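Local coordinates for protein CCMAN5 (Cellulosimicrobium cellulans, PDB 2XSG) that probably hydrolyses alpha-mannosidic linkages as a calcium-containing family GH92 glycosidase, an activity applied to mannose-6-phosphate modification of yeast-made lysosomal enzymes, at residues 622-627 with 637-642; 616-621 with 644-649; 21-26 with 651-656. One frame throughout, in Å; residues are numbered along the deposited sequence.

Contact 1. Residues 622-627 with 637-642; sequences RYIATG and GEFTPP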
loop_
_atom_site.group_PDB
_atom_site.type_symbol
_atom_site.label_atom_id
_atom_site.label_comp_id
_atom_site.label_asym_id
_atom_site.label_seq_id
_atom_site.Cartn_x
_atom_site.Cartn_y
_atom_site.Cartn_z
ATOM N N ARG A 622 12.611 9.676 16.468
ATOM C CA ARG A 622 11.893 10.432 17.484
ATOM C C ARG A 622 10.387 10.184 17.417
ATOM O O ARG A 622 9.707 10.126 18.451
ATOM C CB ARG A 622 12.192 11.940 17.364
ATOM C CG ARG A 622 11.343 12.811 18.309
ATOM C CD ARG A 622 11.737 14.287 18.310
ATOM N NE ARG A 622 10.791 15.078 19.113
ATOM C CZ ARG A 622 10.830 16.402 19.271
ATOM N NH1 ARG A 622 11.790 17.138 18.724
ATOM N NH2 ARG A 622 9.904 16.994 20.008
ATOM N N TYR A 623 9.862 10.021 16.207
ATOM C CA TYR A 623 8.415 9.957 16.031
ATOM C C TYR A 623 7.855 8.589 15.622
ATOM O O TYR A 623 8.445 7.873 14.818
ATOM C CB TYR A 623 7.969 11.015 15.021
ATOM C CG TYR A 623 8.277 12.452 15.434
ATOM C CD1 TYR A 623 9.428 13.094 14.979
ATOM C CD2 TYR A 623 7.400 13.172 16.232
ATOM C CE1 TYR A 623 9.705 14.414 15.327
ATOM C CE2 TYR A 623 7.678 14.489 16.603
ATOM C CZ TYR A 623 8.829 15.101 16.141
ATOM O OH TYR A 623 9.110 16.406 16.485
ATOM N N ILE A 624 6.700 8.253 16.201
ATOM C CA ILE A 624 5.856 7.133 15.739
ATOM C C ILE A 624 4.739 7.723 14.882
ATOM O O ILE A 624 4.728 8.928 14.652
ATOM C CB ILE A 624 5.299 6.263 16.928
ATOM C CG1 ILE A 624 4.716 7.143 18.046
ATOM C CG2 ILE A 624 6.408 5.343 17.480
ATOM C CD1 ILE A 624 3.980 6.371 19.146
ATOM N N ALA A 625 3.830 6.891 14.384
ATOM C CA ALA A 625 2.839 7.335 13.407
ATOM C C ALA A 625 1.510 7.723 14.036
ATOM O O ALA A 625 0.602 8.155 13.338
ATOM C CB ALA A 625 2.640 6.285 12.321
ATOM N N THR A 626 1.406 7.563 15.354
ATOM C CA THR A 626 0.175 7.844 16.086
ATOM C C THR A 626 0.544 8.276 17.512
ATOM O O THR A 626 1.719 8.248 17.881
ATOM C CB THR A 626 -0.803 6.633 16.066
ATOM O OG1 THR A 626 -2.080 7.055 16.534
ATOM C CG2 THR A 626 -0.278 5.461 16.952
ATOM N N GLY A 627 -0.440 8.719 18.290
ATOM C CA GLY A 627 -0.198 9.258 19.631
ATOM C C GLY A 627 0.678 8.377 20.518
ATOM O O GLY A 627 1.660 8.837 21.103
ATOM N N GLY A 637 2.949 11.089 20.410
ATOM C CA GLY A 637 3.434 10.851 19.039
ATOM C C GLY A 637 4.921 10.533 18.926
ATOM O O GLY A 637 5.482 10.478 17.816
ATOM N N GLU A 638 5.570 10.296 20.062
ATOM C CA GLU A 638 7.018 10.081 20.050
ATOM C C GLU A 638 7.454 8.782 20.736
ATOM O O GLU A 638 6.754 8.277 21.626
ATOM C CB GLU A 638 7.727 11.282 20.681
ATOM C CG GLU A 638 7.351 12.596 20.017
ATOM C CD GLU A 638 8.127 13.795 20.520
ATOM O OE1 GLU A 638 9.147 13.612 21.202
ATOM O OE2 GLU A 638 7.706 14.932 20.220
ATOM N N PHE A 639 8.591 8.251 20.285
ATOM C CA PHE A 639 9.378 7.263 21.036
ATOM C C PHE A 639 9.915 7.974 22.282
ATOM O O PHE A 639 10.619 8.976 22.160
ATOM C CB PHE A 639 10.603 6.779 20.237
ATOM C CG PHE A 639 10.295 5.869 19.059
ATOM C CD1 PHE A 639 10.215 4.496 19.227
ATOM C CD2 PHE A 639 10.160 6.393 17.772
ATOM C CE1 PHE A 639 9.957 3.647 18.129
ATOM C CE2 PHE A 639 9.911 5.564 16.660
ATOM C CZ PHE A 639 9.801 4.191 16.841
ATOM N N THR A 640 9.610 7.458 23.471
ATOM C CA THR A 640 10.086 8.075 24.722
ATOM C C THR A 640 10.861 7.028 25.525
ATOM O O THR A 640 10.249 6.212 26.226
ATOM C CB THR A 640 8.932 8.588 25.590
ATOM O OG1 THR A 640 8.057 7.494 25.876
ATOM C CG2 THR A 640 8.137 9.710 24.876
ATOM N N PRO A 641 12.206 7.044 25.435
ATOM C CA PRO A 641 13.026 8.013 24.714
ATOM C C PRO A 641 13.138 7.729 23.212
ATOM O O PRO A 641 12.746 6.646 22.764
ATOM C CB PRO A 641 14.401 7.830 25.361
ATOM C CG PRO A 641 14.432 6.350 25.741
ATOM C CD PRO A 641 13.031 6.043 26.161
ATOM N N PRO A 642 13.690 8.690 22.436
ATOM C CA PRO A 642 14.040 8.415 21.051
ATOM C C PRO A 642 14.897 7.158 20.921
ATOM O O PRO A 642 15.692 6.855 21.812
ATOM C CB PRO A 642 14.855 9.643 20.658
ATOM C CG PRO A 642 14.239 10.736 21.437
ATOM C CD PRO A 642 13.968 10.103 22.786
#
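The firm part of this contact is the end of an antiparallel strand pair, locked by backbone bonds and one salt bridge. Phe639 N donates to Arg622 O at 2.9 Å, and Ile624 N to Gly637 O at 3.0 Å, so the two bonds bracket the non-hydrogen-bonded pair Tyr623–Glu638. Arg622 sends its extended chain, CG anti to the backbone N (chi1 174°), alongside Glu638. There it grips the carboxylate side-on: NE reaches OE1 of Glu638, and NH2 lies 3.0 Å from OE2 of Glu638. Both oxygens lie close to the guanidinium plane but are themselves met from above the carboxylate, the two planes standing 69° apart. Tyr623 OH rests over the centre of the guanidinium. Such a long arginine suits a buried glutamate, whose OE1 has a second positive partner in Lys580. On another flank Ile624 CG2 sits over a face of the Phe639 ring, 3.7 Å from its centroid, a CH-pi contact made by a branched methyl. Gly637 has positive phi (79°), comfortable for glycine, and its N donates along a lone pair of Gly627 O at 2.7 Å. Looseness is confined to side chains: that of exposed Thr626 takes almost no part, and exposed Thr640 and cis Pro641 turn a corner without touching 622-627. Pro642 then returns to rest loosely on Arg622. The contact lies where strand 618-623 ends beside strand 638-646, whose other neighbour is strand 634-635; Tyr623 OH bonds Ala527 O, and Ile624 leans on Thr658.

Contact 2. Residues 616-621 with 644-649; sequences TKETWN and KTKVYR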
loop_
_atom_site.group_PDB
_atom_site.type_symbol
_atom_site.label_atom_id
_atom_site.label_comp_id
_atom_site.label_asym_id
_atom_site.label_seq_id
_atom_site.Cartn_x
_atom_site.Cartn_y
_atom_site.Cartn_z
ATOM N N THR A 616 18.755 1.418 4.967
ATOM C CA THR A 616 19.642 0.252 5.077
ATOM C C THR A 616 20.487 0.194 6.348
ATOM O O THR A 616 21.224 -0.767 6.526
ATOM C CB THR A 616 20.584 0.090 3.873
ATOM O OG1 THR A 616 21.654 1.035 3.965
ATOM C CG2 THR A 616 19.851 0.284 2.565
ATOM N N LYS A 617 20.367 1.200 7.213
ATOM C CA LYS A 617 21.166 1.299 8.437
ATOM C C LYS A 617 20.273 1.642 9.643
ATOM O O LYS A 617 19.051 1.708 9.516
ATOM C CB LYS A 617 22.255 2.371 8.265
ATOM C CG LYS A 617 23.220 2.120 7.103
ATOM C CD LYS A 617 24.205 3.277 6.961
ATOM C CE LYS A 617 25.230 3.023 5.875
ATOM N NZ LYS A 617 26.169 1.917 6.210
ATOM N N GLU A 618 20.891 1.828 10.805
ATOM C CA GLU A 618 20.202 2.305 11.990
ATOM C C GLU A 618 20.146 3.814 11.936
ATOM O O GLU A 618 21.133 4.448 11.573
ATOM C CB GLU A 618 20.962 1.924 13.249
ATOM C CG GLU A 618 21.012 0.448 13.564
ATOM C CD GLU A 618 21.293 0.214 15.036
ATOM O OE1 GLU A 618 21.915 1.099 15.664
ATOM O OE2 GLU A 618 20.859 -0.826 15.575
ATOM N N THR A 619 18.999 4.386 12.286
ATOM C CA THR A 619 18.867 5.834 12.437
ATOM C C THR A 619 18.205 6.189 13.761
ATOM O O THR A 619 17.566 5.336 14.388
ATOM C CB THR A 619 17.984 6.466 11.332
ATOM O OG1 THR A 619 16.783 5.690 11.178
ATOM C CG2 THR A 619 18.740 6.541 10.008
ATOM N N TRP A 620 18.340 7.455 14.160
ATOM C CA TRP A 620 17.567 8.011 15.270
ATOM C C TRP A 620 16.112 8.199 14.876
ATOM O O TRP A 620 15.807 8.774 13.831
ATOM C CB TRP A 620 18.145 9.348 15.719
ATOM C CG TRP A 620 19.338 9.179 16.597
ATOM C CD1 TRP A 620 20.633 9.540 16.309
ATOM C CD2 TRP A 620 19.361 8.585 17.898
ATOM N NE1 TRP A 620 21.446 9.226 17.367
ATOM C CE2 TRP A 620 20.701 8.632 18.353
ATOM C CE3 TRP A 620 18.379 8.039 18.738
ATOM C CZ2 TRP A 620 21.083 8.148 19.613
ATOM C CZ3 TRP A 620 18.762 7.549 19.989
ATOM C CH2 TRP A 620 20.104 7.605 20.412
ATOM N N ASN A 621 15.222 7.686 15.718
ATOM C CA ASN A 621 13.787 7.820 15.504
ATOM C C ASN A 621 13.106 8.458 16.691
ATOM O O ASN A 621 13.072 7.881 17.780
ATOM C CB ASN A 621 13.161 6.472 15.168
ATOM C CG ASN A 621 13.490 6.039 13.761
ATOM O OD1 ASN A 621 12.764 6.365 12.824
ATOM N ND2 ASN A 621 14.628 5.369 13.593
ATOM N N LYS A 644 17.425 4.494 18.521
ATOM C CA LYS A 644 18.302 4.242 17.375
ATOM C C LYS A 644 18.103 2.814 16.901
ATOM O O LYS A 644 18.422 1.863 17.618
ATOM C CB LYS A 644 19.768 4.498 17.732
ATOM C CG LYS A 644 20.655 4.683 16.503
ATOM C CD LYS A 644 22.028 5.203 16.888
ATOM C CE LYS A 644 22.927 5.354 15.673
ATOM N NZ LYS A 644 24.363 5.291 16.102
ATOM N N THR A 645 17.579 2.664 15.692
ATOM C CA THR A 645 17.095 1.377 15.222
ATOM C C THR A 645 16.971 1.423 13.707
ATOM O O THR A 645 16.919 2.515 13.125
ATOM C CB THR A 645 15.715 1.056 15.863
ATOM O OG1 THR A 645 15.239 -0.204 15.393
ATOM C CG2 THR A 645 14.687 2.155 15.542
ATOM N N LYS A 646 16.966 0.251 13.068
ATOM C CA LYS A 646 16.690 0.168 11.634
ATOM C C LYS A 646 15.209 0.423 11.428
ATOM O O LYS A 646 14.372 -0.069 12.188
ATOM C CB LYS A 646 17.025 -1.205 11.057
ATOM C CG LYS A 646 18.471 -1.629 11.129
ATOM C CD LYS A 646 18.677 -2.844 10.206
ATOM C CE LYS A 646 20.027 -2.812 9.500
ATOM N NZ LYS A 646 20.250 -4.115 8.786
ATOM N N VAL A 647 14.891 1.177 10.385
ATOM C CA VAL A 647 13.503 1.507 10.067
ATOM C C VAL A 647 12.882 0.305 9.364
ATOM O O VAL A 647 11.735 -0.051 9.614
ATOM C CB VAL A 647 13.441 2.808 9.219
ATOM C CG1 VAL A 647 12.074 3.011 8.552
ATOM C CG2 VAL A 647 13.777 4.003 10.087
ATOM N N TYR A 648 13.673 -0.317 8.496
ATOM C CA TYR A 648 13.274 -1.481 7.735
ATOM C C TYR A 648 14.111 -2.685 8.164
ATOM O O TYR A 648 15.345 -2.602 8.125
ATOM C CB TYR A 648 13.541 -1.232 6.251
ATOM C CG TYR A 648 12.602 -0.260 5.595
ATOM C CD1 TYR A 648 12.823 1.113 5.678
ATOM C CD2 TYR A 648 11.522 -0.711 4.845
ATOM C CE1 TYR A 648 11.951 2.026 5.066
ATOM C CE2 TYR A 648 10.650 0.196 4.198
ATOM C CZ TYR A 648 10.878 1.558 4.320
ATOM O OH TYR A 648 10.036 2.443 3.701
ATOM N N ARG A 649 13.451 -3.782 8.564
ATOM C CA ARG A 649 14.139 -5.040 8.951
ATOM C C ARG A 649 13.642 -6.210 8.109
ATOM O O ARG A 649 12.459 -6.254 7.766
ATOM C CB ARG A 649 13.900 -5.411 10.434
ATOM C CG ARG A 649 14.075 -4.285 11.445
ATOM C CD ARG A 649 14.568 -4.765 12.812
ATOM N NE ARG A 649 15.711 -3.920 13.169
ATOM C CZ ARG A 649 16.147 -3.661 14.400
ATOM N NH1 ARG A 649 15.530 -4.173 15.456
ATOM N NH2 ARG A 649 17.206 -2.860 14.572
HETATM O O HOH W 1 16.443 0.699 7.873
HETATM O O HOH W 2 16.857 3.304 9.645
#
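Two backbone hydrogen bonds join Thr619 and Thr645 in a hydrogen-bonded antiparallel pair: Thr619 N donates to Thr645 O at 2.9 Å, and Thr645 N returns the bond to Thr619 O at 3.0 Å. The next pair along, Trp620 with Lys644, is non-hydrogen-bonded and puts both side chains on one face. There the aliphatic part of the lysine crosses the indole obliquely, its CB over the six-membered ring 3.9 Å from the centroid; a long methylene chain suits this partly exposed position. These strands, 618-623 and 638-646, form an antiparallel sheet with 634-635, and Thr619 packs against helix 604-616, which leads into its strand. Round Thr619 and Thr645 the contacts are small: Val647 CG2 meets Thr619 OG1 at 3.6 Å, and Thr645 CG2 meets the amide of Asn621. That amide is steadied within its own strand, ND2 donating to Thr619 OG1 at 3.3 Å and weakly to Thr619 O. Water takes over where the strands part. One molecule accepts from Val647 N and is hydrogen-bonded to Lys617 O at 2.7 Å and to Thr619 OG1; another, also hydrogen-bonded to Lys617 O, accepts from Tyr648 N at 3.0 Å.

Contact 3. Residues 21-26 with 651-656; sequences GDFGND and DPRGML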
loop_
_atom_site.group_PDB
_atom_site.type_symbol
_atom_site.label_atom_id
_atom_site.label_comp_id
_atom_site.label_asym_id
_atom_site.label_seq_id
_atom_site.Cartn_x
_atom_site.Cartn_y
_atom_site.Cartn_z
ATOM N N GLY A 21 2.545 -8.262 15.004
ATOM C CA GLY A 21 2.011 -7.200 15.867
ATOM C C GLY A 21 1.708 -5.926 15.120
ATOM O O GLY A 21 1.077 -5.972 14.088
ATOM N N ASP A 22 2.190 -4.800 15.641
ATOM C CA ASP A 22 1.975 -3.487 15.036
ATOM C C ASP A 22 3.243 -3.006 14.310
ATOM O O ASP A 22 3.629 -1.845 14.436
ATOM C CB ASP A 22 1.535 -2.465 16.110
ATOM C CG ASP A 22 0.888 -1.208 15.507
ATOM O OD1 ASP A 22 0.489 -1.223 14.315
ATOM O OD2 ASP A 22 0.766 -0.199 16.224
ATOM N N PHE A 23 3.877 -3.901 13.546
ATOM C CA PHE A 23 5.151 -3.596 12.866
ATOM C C PHE A 23 5.010 -3.650 11.332
ATOM O O PHE A 23 5.857 -4.209 10.626
ATOM C CB PHE A 23 6.299 -4.502 13.363
ATOM C CG PHE A 23 6.600 -4.366 14.844
ATOM C CD1 PHE A 23 7.587 -3.485 15.292
ATOM C CD2 PHE A 23 5.905 -5.131 15.785
ATOM C CE1 PHE A 23 7.882 -3.354 16.670
ATOM C CE2 PHE A 23 6.174 -5.014 17.158
ATOM C CZ PHE A 23 7.174 -4.120 17.604
ATOM N N GLY A 24 3.927 -3.070 10.818
ATOM C CA GLY A 24 3.734 -3.012 9.376
ATOM C C GLY A 24 2.322 -3.312 8.903
ATOM O O GLY A 24 1.878 -2.746 7.913
ATOM N N ASN A 25 1.626 -4.200 9.615
ATOM C CA ASN A 25 0.272 -4.642 9.260
ATOM C C ASN A 25 0.155 -5.259 7.871
ATOM O O ASN A 25 -0.825 -5.053 7.179
ATOM C CB ASN A 25 -0.776 -3.554 9.526
ATOM C CG ASN A 25 -1.114 -3.442 11.014
ATOM O OD1 ASN A 25 -1.594 -4.403 11.622
ATOM N ND2 ASN A 25 -0.866 -2.269 11.603
ATOM N N ASP A 26 1.186 -6.006 7.476
ATOM C CA ASP A 26 1.158 -6.780 6.242
ATOM C C ASP A 26 0.780 -8.237 6.499
ATOM O O ASP A 26 0.738 -8.697 7.652
ATOM C CB ASP A 26 2.508 -6.691 5.530
ATOM C CG ASP A 26 2.668 -5.397 4.764
ATOM O OD1 ASP A 26 1.665 -4.908 4.151
ATOM O OD2 ASP A 26 3.789 -4.864 4.779
ATOM N N ASP A 651 12.498 -9.025 8.988
ATOM C CA ASP A 651 11.976 -9.647 10.182
ATOM C C ASP A 651 10.466 -9.539 10.132
ATOM O O ASP A 651 9.927 -8.623 9.487
ATOM C CB ASP A 651 12.460 -8.872 11.418
ATOM C CG ASP A 651 12.265 -9.645 12.696
ATOM O OD1 ASP A 651 13.019 -10.616 12.906
ATOM O OD2 ASP A 651 11.343 -9.316 13.470
ATOM N N PRO A 652 9.758 -10.458 10.825
ATOM C CA PRO A 652 8.322 -10.246 11.016
ATOM C C PRO A 652 8.008 -8.856 11.609
ATOM O O PRO A 652 6.998 -8.224 11.236
ATOM C CB PRO A 652 7.933 -11.376 11.977
ATOM C CG PRO A 652 8.869 -12.491 11.612
ATOM C CD PRO A 652 10.181 -11.816 11.228
ATOM N N ARG A 653 8.869 -8.367 12.502
ATOM C CA ARG A 653 8.780 -6.988 12.934
ATOM C C ARG A 653 9.477 -6.157 11.848
ATOM O O ARG A 653 10.644 -5.779 11.994
ATOM C CB ARG A 653 9.451 -6.794 14.307
ATOM C CG ARG A 653 8.862 -7.625 15.450
ATOM C CD ARG A 653 9.509 -7.218 16.801
ATOM N NE ARG A 653 8.759 -7.764 17.933
ATOM C CZ ARG A 653 8.776 -7.259 19.169
ATOM N NH1 ARG A 653 9.498 -6.184 19.447
ATOM N NH2 ARG A 653 8.066 -7.834 20.133
ATOM N N GLY A 654 8.766 -5.906 10.746
ATOM C CA GLY A 654 9.377 -5.411 9.502
ATOM C C GLY A 654 9.609 -3.911 9.423
ATOM O O GLY A 654 10.617 -3.467 8.850
ATOM N N MET A 655 8.679 -3.130 9.984
ATOM C CA MET A 655 8.819 -1.687 10.045
ATOM C C MET A 655 8.903 -1.277 11.502
ATOM O O MET A 655 8.722 -2.100 12.404
ATOM C CB MET A 655 7.583 -0.996 9.435
ATOM C CG MET A 655 7.000 -1.644 8.201
ATOM S SD MET A 655 8.019 -1.286 6.799
ATOM C CE MET A 655 6.960 -1.859 5.476
ATOM N N LEU A 656 9.102 0.021 11.723
ATOM C CA LEU A 656 8.964 0.600 13.056
ATOM C C LEU A 656 7.597 0.244 13.647
ATOM O O LEU A 656 6.637 0.049 12.894
ATOM C CB LEU A 656 9.096 2.114 12.977
ATOM C CG LEU A 656 10.479 2.651 12.565
ATOM C CD1 LEU A 656 10.387 4.137 12.325
ATOM C CD2 LEU A 656 11.529 2.331 13.620
#
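Phe23 and Arg653 lie side by side and point the same way, each with CG anti to its own carbonyl carbon (chi1 -61° for Phe23). Because the arginine is extended from CG to NE, it runs along the ring instead of standing off it: CG lies over the face, 4.0 Å from the centroid of Phe23, and the guanidinium lies over the far rim, with CZ of Phe23 against its face. The two planes are only 20° apart, and NH1 of Arg653 comes to 3.6 Å from CZ of Phe23. At the ring edge, Met655 O lies in plane, 3.4 Å from CD1 of Phe23. A flat side chain suits this slot, offering a face to the arginine and an edge to the carbonyl. An alanine here would remove the ring under the Arg653 chain and would probably loosen the join between the two loops. The Phe23 backbone also takes part: its O accepts from Met655 N at 3.1 Å, from above the carbonyl plane, and weakly from Gly654 N. Met655, CG anti to its carbonyl carbon (chi1 -39°), lays CG 3.7 Å from CA of Gly24, where a beta carbon would be too tight; the bend at chi2 then turns SD. Glycine fits both that and its unusual backbone. Before Arg653, the centre of an inverse gamma turn, Asp651 forms an Asx turn, OD2 accepting from Arg653 N at 2.8 Å. Arg653 NE pairs with Glu20, and Asp26 bonds Asn661, next to the calcium ligand Asp662. The contact thus joins the loop preceding strand 40-44 to the loop running from strand 638-646 to helix 665-675.

Overall arrangement
From the N terminus, the chain passes first through residues 21-26, and more than 600 residues later 651-656 packs against them. Contact 3 therefore closes the longest loop and joins the N-terminal part of the protein to the catalytic part. Within that span strand 618-623 leaves helix 604-616, and the chain soon doubles back: contact 1 closes the short connection holding strand 634-635, and contact 2 closes the wider loop around it, earlier on the first strand and later on the second. The three are nested without crossing. Leu656 bridges them, touching Phe639 of contact 1 and both Asn621 and Thr645 of contact 2, while Arg649 N probably bonds Gly654 O.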